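Local coordinates for putative pectin lyase (Geobacillus virus E2, PDB 7CHU) that serves as the tailspike of a thermophilic bacteriophage, a trimeric beta-helical protein that probably recognises and perhaps degrades polysaccharide on the host cell surface, at the interface of chains A and B. Residues are numbered along the deposited sequence; one frame, centred on the assembly and turned at random. Chains: chain A/B, Putative pectin lyase.

The interface of chains A and B. Residues chain A 446, 469-470, 474; chain B 435, 448, 466-467.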
loop_
_atom_site.group_PDB
_atom_site.type_symbol
_atom_site.label_atom_id
_atom_site.label_comp_id
_atom_site.label_asym_id
_atom_site.label_seq_id
_atom_site.Cartn_x
_atom_site.Cartn_y
_atom_site.Cartn_z
ATOM N N VAL A 446 6.245 -41.015 13.216
ATOM C CA VAL A 446 4.910 -40.490 12.944
ATOM C C VAL A 446 3.963 -41.092 13.976
ATOM O O VAL A 446 3.846 -42.324 14.060
ATOM C CB VAL A 446 4.455 -40.845 11.521
ATOM C CG1 VAL A 446 3.059 -40.279 11.265
ATOM C CG2 VAL A 446 5.476 -40.319 10.456
ATOM N N VAL A 469 4.690 -44.916 13.809
ATOM C CA VAL A 469 5.333 -45.479 12.636
ATOM C C VAL A 469 6.767 -44.989 12.688
ATOM O O VAL A 469 7.013 -43.782 12.598
ATOM C CB VAL A 469 4.628 -45.055 11.342
ATOM C CG1 VAL A 469 5.424 -45.501 10.116
ATOM C CG2 VAL A 469 3.207 -45.636 11.318
ATOM N N THR A 470 7.712 -45.898 12.911
ATOM C CA THR A 470 9.114 -45.493 13.016
ATOM C C THR A 470 9.989 -46.303 12.060
ATOM O O THR A 470 9.520 -47.163 11.318
ATOM C CB THR A 470 9.629 -45.618 14.460
ATOM O OG1 THR A 470 9.949 -46.988 14.765
ATOM C CG2 THR A 470 8.607 -45.092 15.452
ATOM N N ILE A 474 6.138 -50.678 12.856
ATOM C CA ILE A 474 4.786 -50.134 12.966
ATOM C C ILE A 474 4.269 -50.570 14.323
ATOM O O ILE A 474 4.146 -51.777 14.578
ATOM C CB ILE A 474 3.863 -50.663 11.852
ATOM C CG1 ILE A 474 4.503 -50.583 10.458
ATOM C CG2 ILE A 474 2.446 -50.057 11.973
ATOM C CD1 ILE A 474 4.958 -49.223 10.031
ATOM N N GLY B 435 8.041 -38.426 7.729
ATOM C CA GLY B 435 6.993 -37.716 7.021
ATOM C C GLY B 435 5.963 -38.648 6.437
ATOM O O GLY B 435 6.070 -39.879 6.514
ATOM N N PHE B 448 4.360 -43.547 4.374
ATOM C CA PHE B 448 5.103 -43.021 5.518
ATOM C C PHE B 448 6.588 -43.256 5.269
ATOM O O PHE B 448 6.969 -44.329 4.786
ATOM C CB PHE B 448 4.675 -43.707 6.815
ATOM C CG PHE B 448 3.231 -43.517 7.139
ATOM C CD1 PHE B 448 2.252 -44.125 6.372
ATOM C CD2 PHE B 448 2.848 -42.746 8.222
ATOM C CE1 PHE B 448 0.903 -43.945 6.657
ATOM C CE2 PHE B 448 1.498 -42.563 8.522
ATOM C CZ PHE B 448 0.524 -43.162 7.737
ATOM N N LEU B 466 8.327 -46.710 4.999
ATOM C CA LEU B 466 7.991 -47.537 6.159
ATOM C C LEU B 466 6.660 -48.266 6.028
ATOM O O LEU B 466 6.481 -49.332 6.626
ATOM C CB LEU B 466 7.927 -46.659 7.417
ATOM C CG LEU B 466 9.124 -45.729 7.616
ATOM C CD1 LEU B 466 8.878 -44.785 8.803
ATOM C CD2 LEU B 466 10.385 -46.562 7.801
ATOM N N LEU B 467 5.710 -47.687 5.302
ATOM C CA LEU B 467 4.349 -48.199 5.267
ATOM C C LEU B 467 3.628 -47.530 4.110
ATOM O O LEU B 467 3.760 -46.312 3.920
ATOM C CB LEU B 467 3.622 -47.900 6.591
ATOM C CG LEU B 467 2.115 -48.129 6.656
ATOM C CD1 LEU B 467 1.809 -49.631 6.544
ATOM C CD2 LEU B 467 1.502 -47.529 7.928
#
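The backbone carbonyl oxygen of A:Thr470 is flanked by the isopropyl end of B:Leu466, which comes at it from the side, with CD1 of the leucine 3.5 Å from O of the threonine and the second methyl, CD2, close behind. These are van der Waals contacts. B:Leu466 also turns CD1 towards the CG1 methyl of A:Val469, at 3.8 Å, the two side chains meeting at a slant. That same valine methyl is shared with a second residue of chain B, since CG1 of A:Val469 also lies 3.8 Å from CB of B:Phe448. It points across the boundary because CG1 is placed opposite the backbone N (chi1 172°), and this one branch thus fills the angle between leucine and phenylalanine.

The ring of B:Phe448 receives A:Val446 at its rim and not over a face: CG1 of the valine lies in the ring plane, 3.9 Å from CE2, and is about equally near CD2. The other branch of A:Val446, CG2, reaches towards the backbone of B:Gly435 and stands 4.0 Å from its carbonyl O. Further along, A:Ile474 brings its terminal methyl against the base of the B:Leu467 side chain, the two side chains crossing at roughly a right angle, with CD1 of the isoleucine 3.9 Å from CB of the leucine. The two bends of the isoleucine chain (chi1 -47°, chi2 -57°) carry CD1 to this place, where it also touches the carbonyl O of B:Leu466 at 3.7 Å.

Methyl branches of chain A thus pack against an aromatic edge, a leucine methyl, side-chain roots and backbone of chain B, probably helping to hold two subunits of the trimer together. The patch belongs to the C-terminal part of the spike, where chain A contributes the strands 446-451, 464-469 and 474-476, and the loop residue A:Thr470 between the last two, and chain B the strands 433-438, 446-451 and 464-470.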